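Local coordinates for short chain alcohol dehydrogenase-related dehydrogenase (Sinorhizobium meliloti, PDB 3TPC), which probably acts as an oxidoreductase of the short-chain dehydrogenase/reductase family, built on a Rossmann fold, at residues D[24-27]-D[28-32]; D[118-121]-D[122-126]; D[161-164]-D[165-169]; D[179-182]-D[183-186]. One frame throughout, in Å; residues are numbered along the deposited sequence.

Contact 1 (D[24-27]-D[28-32])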
loop_
_atom_site.group_PDB
_atom_site.type_symbol
_atom_site.label_atom_id
_atom_site.label_comp_id
_atom_site.label_asym_id
_atom_site.label_seq_id
_atom_site.Cartn_x
_atom_site.Cartn_y
_atom_site.Cartn_z
ATOM N N THR D 24 -1.133 22.045 19.927
ATOM C CA THR D 24 -0.753 23.342 20.432
ATOM C C THR D 24 -0.478 23.210 21.955
ATOM O O THR D 24 0.562 23.638 22.460
ATOM C CB THR D 24 -1.860 24.304 20.093
ATOM O OG1 THR D 24 -2.055 24.245 18.683
ATOM C CG2 THR D 24 -1.518 25.714 20.465
ATOM N N ARG D 25 -1.355 22.522 22.652
ATOM C CA ARG D 25 -1.109 22.252 24.042
ATOM C C ARG D 25 0.231 21.559 24.302
ATOM O O ARG D 25 1.027 22.089 25.108
ATOM C CB ARG D 25 -2.240 21.451 24.638
ATOM C CG ARG D 25 -2.944 22.183 25.714
ATOM C CD ARG D 25 -3.935 21.257 26.421
ATOM N NE ARG D 25 -5.146 21.123 25.602
ATOM C CZ ARG D 25 -5.472 20.047 24.877
ATOM N NH1 ARG D 25 -4.690 18.957 24.871
ATOM N NH2 ARG D 25 -6.597 20.072 24.161
HETATM N N MSE D 26 0.489 20.417 23.638
HETATM C CA MSE D 26 1.765 19.700 23.853
HETATM C C MSE D 26 2.983 20.504 23.476
HETATM O O MSE D 26 3.978 20.422 24.162
HETATM C CB MSE D 26 1.792 18.233 23.352
HETATM C CG MSE D 26 2.339 18.003 22.014
HETATM SE SE MSE D 26 4.231 18.252 21.771
HETATM C CE MSE D 26 4.064 18.551 19.878
ATOM N N LEU D 27 2.890 21.346 22.468
ATOM C CA LEU D 27 4.014 22.208 22.153
ATOM C C LEU D 27 4.234 23.276 23.233
ATOM O O LEU D 27 5.362 23.502 23.634
ATOM C CB LEU D 27 3.902 22.816 20.736
ATOM C CG LEU D 27 3.994 21.797 19.571
ATOM C CD1 LEU D 27 3.468 22.334 18.274
ATOM C CD2 LEU D 27 5.404 21.265 19.351
ATOM N N ALA D 28 3.156 23.899 23.720
ATOM C CA ALA D 28 3.266 24.898 24.813
ATOM C C ALA D 28 3.926 24.348 26.067
ATOM O O ALA D 28 4.829 24.977 26.610
ATOM C CB ALA D 28 1.905 25.512 25.146
ATOM N N GLN D 29 3.463 23.175 26.508
ATOM C CA GLN D 29 4.087 22.398 27.564
ATOM C C GLN D 29 5.542 21.963 27.314
ATOM O O GLN D 29 6.250 21.696 28.268
ATOM C CB GLN D 29 3.268 21.130 27.822
ATOM C CG GLN D 29 1.885 21.306 28.463
ATOM C CD GLN D 29 0.984 20.058 28.262
ATOM O OE1 GLN D 29 1.452 18.991 27.809
ATOM N NE2 GLN D 29 -0.310 20.200 28.571
ATOM N N GLU D 30 5.988 21.829 26.061
ATOM C CA GLU D 30 7.422 21.515 25.805
ATOM C C GLU D 30 8.238 22.770 25.567
ATOM O O GLU D 30 9.380 22.703 25.138
ATOM C CB GLU D 30 7.626 20.566 24.613
ATOM C CG GLU D 30 6.956 19.198 24.734
ATOM C CD GLU D 30 7.644 18.251 25.710
ATOM O OE1 GLU D 30 8.860 18.351 25.878
ATOM O OE2 GLU D 30 6.967 17.387 26.303
ATOM N N GLY D 31 7.623 23.915 25.798
ATOM C CA GLY D 31 8.315 25.200 25.776
ATOM C C GLY D 31 8.522 25.829 24.427
ATOM O O GLY D 31 9.394 26.699 24.269
ATOM N N ALA D 32 7.718 25.401 23.454
ATOM C CA ALA D 32 7.769 25.937 22.090
ATOM C C ALA D 32 6.919 27.202 21.900
ATOM O O ALA D 32 5.861 27.360 22.488
ATOM C CB ALA D 32 7.338 24.819 21.051
#
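Leu27 and Ala32 meet where helix 18-29 ends in a Schellman motif, within the beta-alpha-beta unit of strand 9-12, helix 18-29 and strand 33-38. Ala32 N reaches back to Leu27 O at 3.0 Å, and Gly31 N bonds to Ala28 O inside that loop, with Gly31 at positive phi as the C-prime residue. Leu27 O also takes a weak bond from Glu30 N, which bonds weakly to Met26 O as well. Upstream the helix is regular: Ala28 N bonds to Thr24 O and Gln29 N to Arg25 O, the latter almost straight at 176°. Gln29 has CG beside its own backbone N (chi1 -69°) and an extended chain beyond, which lays the side chain back over the preceding turn: CG rests 3.6 Å from Arg25 O, and OE1 comes 4.0 Å from Met26 CA. Glu30 likewise has CG beside its own backbone N (chi1 -60°), which sets CG 3.3 Å from Met26 O; the bend at chi2 then directs the carboxylate. The chain crosses that of Met26, a selenomethionine, at a slant, with SE 4.1 Å from Glu30 CG. The Met26 side chain also packs on Ala229 and Lys233 of helix 225-237. Leu27 turns its branches inward to Phe10, Val12 and Val34 of the sheet, while its stem serves the helix end. There the methyl of Ala32 closes the apolar contact usual in a Schellman motif, Leu27 CB to Ala32 CB at 4.0 Å.

Contact 2 (D[118-121]-D[122-126]); sequences IGTF and NMIRL
Helix 106-132, one of the two long helices that short-chain dehydrogenases use to pair subunits, carries Phe121 and Arg125 one turn apart on the side facing a second subunit. Four backbone bonds, each to the residue four places back, hold the turn: Asn122 N to Ile118 O, Met123 N to Gly119 O, Ile124 N to Thr120 O, and Arg125 N to Phe121 O at 2.9 Å. The Phe121 ring swings out with CG opposite its backbone N (chi1 -177°). The Arg125 stem runs across it at about a right angle, with CD 3.8 Å from Phe121 CE2. Beyond CG the arginine is extended as far as NE, and the guanidinium and ring planes are 17° apart. That group is held from outside the turn: NH2 makes a salt bridge with Glu65, and NH1 a hydrogen bond to His104 O of the second subunit. The ring of Phe121 stacks on Phe109 and meets His104 edge-to-face, both of that second subunit. Replacing Phe121 by an alanine would probably leave these two rings without their partner and Arg125 CD without the ring carbon it touches. The inward side belongs to Ile124, whose CG1 sits 3.1 Å from Thr120 O while the side chain packs on Ile145 and Asn147 of strand 143-148. Met123, a selenomethionine, reaches Leu85 and Asn87 of strand 84-87. One face on the parallel sheet and the other on a neighbouring subunit is the arrangement of the helical dimer interface in this family's Rossmann fold.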
loop_
_atom_site.group_PDB
_atom_site.type_symbol
_atom_site.label_atom_id
_atom_site.label_comp_id
_atom_site.label_asym_id
_atom_site.label_seq_id
_atom_site.Cartn_x
_atom_site.Cartn_y
_atom_site.Cartn_z
ATOM N N ILE D 118 -6.078 21.579 -0.634
ATOM C CA ILE D 118 -5.503 22.830 -1.130
ATOM C C ILE D 118 -4.976 23.641 0.041
ATOM O O ILE D 118 -3.902 24.230 -0.060
ATOM C CB ILE D 118 -6.487 23.722 -1.889
ATOM C CG1 ILE D 118 -7.221 22.986 -3.010
ATOM C CG2 ILE D 118 -5.724 24.865 -2.561
ATOM C CD1 ILE D 118 -6.357 22.223 -3.836
ATOM N N GLY D 119 -5.743 23.628 1.149
ATOM C CA GLY D 119 -5.328 24.190 2.441
ATOM C C GLY D 119 -3.952 23.709 2.910
ATOM O O GLY D 119 -3.081 24.536 3.229
ATOM N N THR D 120 -3.745 22.393 2.975
ATOM C CA THR D 120 -2.493 21.933 3.535
ATOM C C THR D 120 -1.344 22.243 2.572
ATOM O O THR D 120 -0.270 22.580 3.000
ATOM C CB THR D 120 -2.492 20.440 4.105
ATOM O OG1 THR D 120 -1.586 19.587 3.378
ATOM C CG2 THR D 120 -3.791 19.842 4.139
ATOM N N PHE D 121 -1.604 22.193 1.273
ATOM C CA PHE D 121 -0.577 22.551 0.313
ATOM C C PHE D 121 -0.163 24.021 0.368
ATOM O O PHE D 121 0.993 24.344 0.219
ATOM C CB PHE D 121 -0.969 22.191 -1.109
ATOM C CG PHE D 121 0.105 22.490 -2.095
ATOM C CD1 PHE D 121 1.195 21.660 -2.203
ATOM C CD2 PHE D 121 0.045 23.622 -2.895
ATOM C CE1 PHE D 121 2.178 21.927 -3.101
ATOM C CE2 PHE D 121 1.035 23.885 -3.816
ATOM C CZ PHE D 121 2.111 23.052 -3.905
ATOM N N ASN D 122 -1.138 24.898 0.531
ATOM C CA ASN D 122 -0.893 26.326 0.681
ATOM C C ASN D 122 0.063 26.572 1.852
ATOM O O ASN D 122 1.120 27.193 1.670
ATOM C CB ASN D 122 -2.221 27.031 0.965
ATOM C CG ASN D 122 -2.190 28.532 0.744
ATOM O OD1 ASN D 122 -3.022 29.243 1.295
ATOM N ND2 ASN D 122 -1.286 29.010 -0.058
HETATM N N MSE D 123 -0.312 26.094 3.042
HETATM C CA MSE D 123 0.585 26.140 4.218
HETATM C C MSE D 123 1.955 25.529 3.969
HETATM O O MSE D 123 2.931 26.020 4.436
HETATM C CB MSE D 123 -0.033 25.457 5.427
HETATM C CG MSE D 123 -1.253 26.192 6.026
HETATM SE SE MSE D 123 -0.898 28.108 6.349
HETATM C CE MSE D 123 -2.055 28.708 5.039
ATOM N N ILE D 124 2.021 24.421 3.299
ATOM C CA ILE D 124 3.269 23.788 3.034
ATOM C C ILE D 124 4.178 24.564 2.117
ATOM O O ILE D 124 5.327 24.718 2.360
ATOM C CB ILE D 124 3.039 22.403 2.452
ATOM C CG1 ILE D 124 2.548 21.455 3.512
ATOM C CG2 ILE D 124 4.242 21.870 1.878
ATOM C CD1 ILE D 124 2.622 20.086 3.116
ATOM N N ARG D 125 3.636 25.072 1.053
ATOM C CA ARG D 125 4.465 25.847 0.206
ATOM C C ARG D 125 4.997 27.125 0.851
ATOM O O ARG D 125 6.118 27.496 0.660
ATOM C CB ARG D 125 3.812 26.101 -1.129
ATOM C CG ARG D 125 2.986 27.270 -1.170
ATOM C CD ARG D 125 1.876 27.136 -2.109
ATOM N NE ARG D 125 0.998 28.223 -1.824
ATOM C CZ ARG D 125 1.059 29.413 -2.379
ATOM N NH1 ARG D 125 1.916 29.669 -3.311
ATOM N NH2 ARG D 125 0.251 30.331 -1.983
ATOM N N LEU D 126 4.158 27.813 1.579
ATOM C CA LEU D 126 4.599 28.983 2.294
ATOM C C LEU D 126 5.481 28.821 3.513
ATOM O O LEU D 126 6.443 29.492 3.647
ATOM C CB LEU D 126 3.459 29.945 2.528
ATOM C CG LEU D 126 2.806 30.482 1.265
ATOM C CD1 LEU D 126 1.675 31.323 1.626
ATOM C CD2 LEU D 126 3.714 31.217 0.416
#

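Contact 3 (D[161-164]-D[165-169])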
loop_
_atom_site.group_PDB
_atom_site.type_symbol
_atom_site.label_atom_id
_atom_site.label_comp_id
_atom_site.label_asym_id
_atom_site.label_seq_id
_atom_site.Cartn_x
_atom_site.Cartn_y
_atom_site.Cartn_z
ATOM N N ALA D 161 -16.621 9.561 0.231
ATOM C CA ALA D 161 -15.883 9.830 -0.994
ATOM C C ALA D 161 -14.973 11.078 -0.990
ATOM O O ALA D 161 -13.799 11.018 -1.406
ATOM C CB ALA D 161 -16.840 9.913 -2.191
ATOM N N ALA D 162 -15.536 12.199 -0.564
ATOM C CA ALA D 162 -14.887 13.508 -0.647
ATOM C C ALA D 162 -13.786 13.570 0.394
ATOM O O ALA D 162 -12.679 14.073 0.137
ATOM C CB ALA D 162 -15.926 14.648 -0.432
ATOM N N TYR D 163 -14.088 13.002 1.554
ATOM C CA TYR D 163 -13.165 12.958 2.675
ATOM C C TYR D 163 -11.964 12.054 2.337
ATOM O O TYR D 163 -10.808 12.445 2.431
ATOM C CB TYR D 163 -13.893 12.419 3.890
ATOM C CG TYR D 163 -13.077 12.478 5.145
ATOM C CD1 TYR D 163 -12.409 13.640 5.505
ATOM C CD2 TYR D 163 -12.969 11.382 5.977
ATOM C CE1 TYR D 163 -11.665 13.712 6.661
ATOM C CE2 TYR D 163 -12.211 11.431 7.147
ATOM C CZ TYR D 163 -11.569 12.607 7.477
ATOM O OH TYR D 163 -10.860 12.695 8.653
ATOM N N ALA D 164 -12.266 10.847 1.920
ATOM C CA ALA D 164 -11.279 9.911 1.483
ATOM C C ALA D 164 -10.352 10.451 0.346
ATOM O O ALA D 164 -9.121 10.353 0.428
ATOM C CB ALA D 164 -11.982 8.611 1.082
ATOM N N ALA D 165 -10.943 11.039 -0.677
ATOM C CA ALA D 165 -10.140 11.528 -1.802
ATOM C C ALA D 165 -9.203 12.632 -1.342
ATOM O O ALA D 165 -7.996 12.604 -1.648
ATOM C CB ALA D 165 -11.037 12.026 -2.991
ATOM N N SER D 166 -9.786 13.601 -0.642
ATOM C CA SER D 166 -9.089 14.683 0.065
ATOM C C SER D 166 -7.810 14.215 0.761
ATOM O O SER D 166 -6.737 14.786 0.620
ATOM C CB SER D 166 -9.966 15.085 1.252
ATOM O OG SER D 166 -10.655 16.220 0.959
ATOM N N LYS D 167 -8.005 13.228 1.640
ATOM C CA LYS D 167 -6.987 12.816 2.561
ATOM C C LYS D 167 -6.015 11.928 1.830
ATOM O O LYS D 167 -4.808 11.884 2.175
ATOM C CB LYS D 167 -7.638 12.073 3.715
ATOM C CG LYS D 167 -8.506 12.968 4.646
ATOM C CD LYS D 167 -7.753 14.176 5.164
ATOM C CE LYS D 167 -8.349 14.755 6.438
ATOM N NZ LYS D 167 -7.349 15.700 7.046
ATOM N N GLY D 168 -6.545 11.207 0.838
ATOM C CA GLY D 168 -5.736 10.393 -0.070
ATOM C C GLY D 168 -4.778 11.301 -0.801
ATOM O O GLY D 168 -3.638 10.949 -0.959
ATOM N N GLY D 169 -5.251 12.499 -1.183
ATOM C CA GLY D 169 -4.444 13.548 -1.748
ATOM C C GLY D 169 -3.315 13.909 -0.821
ATOM O O GLY D 169 -2.121 13.996 -1.251
#
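Tyr163 and Lys167 sit one turn apart in the regular first turns of helix 161-181, where Lys167 N bonds to Tyr163 O at 3.0 Å and Gly168 N to Ala164 O at 2.7 Å. Ala165 N and Ser166 N bond in the same way to Ala161 O and Ala162 O. The tyrosine ring stands off the helix with CG trans to its backbone N (chi1 -173°). Lys167 leaves with CG beside its own N, bends at chi2 (-53°) and climbs past one face of that ring. Its CG makes a CH-pi contact over the face, 4.2 Å from the ring centroid and 25° off the normal, displaced toward the rim. Higher up, Lys167 CE comes 3.5 Å from Tyr163 CE1 and 3.9 Å from Tyr163 OH. This pair, with its three intervening residues, is the Tyr-x-x-x-Lys motif of short-chain dehydrogenases; in relatives it works with a serine and an asparagine, consistent with Ser150 and Asn116, both of which touch Tyr163. Lys167 NZ is hydrogen-bonded to Thr148 O, which fixes the far end of the chain. A leucine in place of Tyr163 has no flat ring or hydroxyl, and the Lys167 stem would probably lose the face it lies along and be freer to shift. Ser166 faces helix 106-132, where its side chain touches Asn116. Gly168 fits closely: a beta carbon there would lie 3.0 Å from Ala164 O. On the outer side, Ala161, Ala164 and Ala165 pack against Leu173, Pro176 and Leu117 of a second subunit.

Contact 4 (D[179-182]-D[183-186]); sequences RELA and RFGI
Backbone bonds from the residues after Leu181 and Ala182 close the last turns at the end of helix 161-181. Leu181 O receives Phe184 N at 2.9 Å and, more weakly, Ile186 N at 3.3 Å; Ala182 O receives Gly185 N at 2.8 Å. Arg183 N makes a weak bond to Glu180 O. Gly185 has positive phi (71°), which turns the chain away from the helix path, and its backbone is also bonded to Arg142 and Gly143.

Apolar contacts gather round Leu181. Its CB rests 4.0 Å from Ile186 CB, and its CD1 lies 4.5 Å from Phe184 CD2. Phe184 has CG beside its own backbone N (chi1 -56°), a setting that returns the ring toward the helix and puts its edge near Leu181 O, 3.9 Å from CD2. Ser132 and Met131 of helix 106-132 adjoin Phe184 and Ile186 respectively.

Polar side chains here serve the assembly. Glu180 accepts hydrogen bonds from the backbone N of Ile97 and Leu98 of a second subunit, whose Leu98 also packs on Leu181 and Phe184. Arg179 bonds to Gly156 O and Met254 O of that same subunit. The glycine turn, with its weak outer and firm inner bond, resembles a Schellman motif and leads from helix into strand 186-193 of the Rossmann fold.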
loop_
_atom_site.group_PDB
_atom_site.type_symbol
_atom_site.label_atom_id
_atom_site.label_comp_id
_atom_site.label_asym_id
_atom_site.label_seq_id
_atom_site.Cartn_x
_atom_site.Cartn_y
_atom_site.Cartn_z
ATOM N N ARG D 179 10.825 14.434 -0.714
ATOM C CA ARG D 179 11.833 14.255 -1.729
ATOM C C ARG D 179 12.341 15.577 -2.237
ATOM O O ARG D 179 13.579 15.765 -2.369
ATOM C CB ARG D 179 11.327 13.409 -2.891
ATOM C CG ARG D 179 11.447 11.929 -2.628
ATOM C CD ARG D 179 10.648 11.190 -3.651
ATOM N NE ARG D 179 11.157 9.843 -3.876
ATOM C CZ ARG D 179 10.687 8.979 -4.782
ATOM N NH1 ARG D 179 9.649 9.276 -5.585
ATOM N NH2 ARG D 179 11.287 7.798 -4.896
ATOM N N GLU D 180 11.429 16.498 -2.534
ATOM C CA GLU D 180 11.897 17.841 -2.900
ATOM C C GLU D 180 12.553 18.557 -1.714
ATOM O O GLU D 180 13.700 19.042 -1.802
ATOM C CB GLU D 180 10.803 18.727 -3.428
ATOM C CG GLU D 180 11.422 20.039 -3.907
ATOM C CD GLU D 180 10.397 21.096 -4.297
ATOM O OE1 GLU D 180 9.304 20.669 -4.779
ATOM O OE2 GLU D 180 10.705 22.339 -4.153
ATOM N N LEU D 181 11.841 18.610 -0.599
ATOM C CA LEU D 181 12.298 19.445 0.472
ATOM C C LEU D 181 13.537 18.887 1.228
ATOM O O LEU D 181 14.154 19.588 2.015
ATOM C CB LEU D 181 11.103 19.772 1.370
ATOM C CG LEU D 181 10.184 20.983 1.056
ATOM C CD1 LEU D 181 10.415 21.772 -0.267
ATOM C CD2 LEU D 181 8.721 20.650 1.270
ATOM N N ALA D 182 13.891 17.631 0.991
ATOM C CA ALA D 182 15.121 17.036 1.575
ATOM C C ALA D 182 16.350 17.927 1.356
ATOM O O ALA D 182 17.196 18.057 2.200
ATOM C CB ALA D 182 15.397 15.650 0.971
ATOM N N ARG D 183 16.410 18.519 0.181
ATOM C CA ARG D 183 17.433 19.420 -0.224
ATOM C C ARG D 183 17.739 20.476 0.814
ATOM O O ARG D 183 18.863 20.934 0.905
ATOM C CB ARG D 183 16.953 20.120 -1.486
ATOM C CG ARG D 183 18.009 20.182 -2.549
ATOM C CD ARG D 183 18.811 21.459 -2.421
ATOM N NE ARG D 183 18.124 22.580 -3.060
ATOM C CZ ARG D 183 18.186 22.864 -4.357
ATOM N NH1 ARG D 183 18.888 22.079 -5.179
ATOM N NH2 ARG D 183 17.527 23.920 -4.834
ATOM N N PHE D 184 16.713 20.889 1.556
ATOM C CA PHE D 184 16.836 21.963 2.509
ATOM C C PHE D 184 16.813 21.460 3.927
ATOM O O PHE D 184 16.838 22.269 4.904
ATOM C CB PHE D 184 15.698 22.949 2.311
ATOM C CG PHE D 184 15.611 23.492 0.926
ATOM C CD1 PHE D 184 16.391 24.603 0.546
ATOM C CD2 PHE D 184 14.753 22.905 -0.015
ATOM C CE1 PHE D 184 16.334 25.120 -0.770
ATOM C CE2 PHE D 184 14.673 23.410 -1.325
ATOM C CZ PHE D 184 15.478 24.506 -1.711
ATOM N N GLY D 185 16.717 20.144 4.072
ATOM C CA GLY D 185 16.557 19.588 5.413
ATOM C C GLY D 185 15.208 19.827 6.095
ATOM O O GLY D 185 15.152 20.043 7.301
ATOM N N ILE D 186 14.115 19.750 5.324
ATOM C CA ILE D 186 12.761 19.787 5.863
ATOM C C ILE D 186 12.152 18.388 5.707
ATOM O O ILE D 186 12.069 17.840 4.575
ATOM C CB ILE D 186 11.927 20.858 5.104
ATOM C CG1 ILE D 186 12.576 22.255 5.285
ATOM C CG2 ILE D 186 10.463 20.855 5.516
ATOM C CD1 ILE D 186 12.154 23.304 4.190
#

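Each contact lies within one unbroken run of chain, closing a helical turn or a helix end and no long loop; the four follow in series, none nested or crossed. Contact 1 ends helix 18-29 and sends the chain into strand 33-38. Contact 2 comes next, in the middle of helix 106-132, its centre about 23 Å from that of contact 1. Contacts 3 and 4 share helix 161-181, at its beginning and its end, with centres about 25 Å apart; contact 4 passes the chain to strand 186-193. Contacts 2, 3 and 4 all touch the second subunit, whereas contact 1 touches no other chain of the assembly.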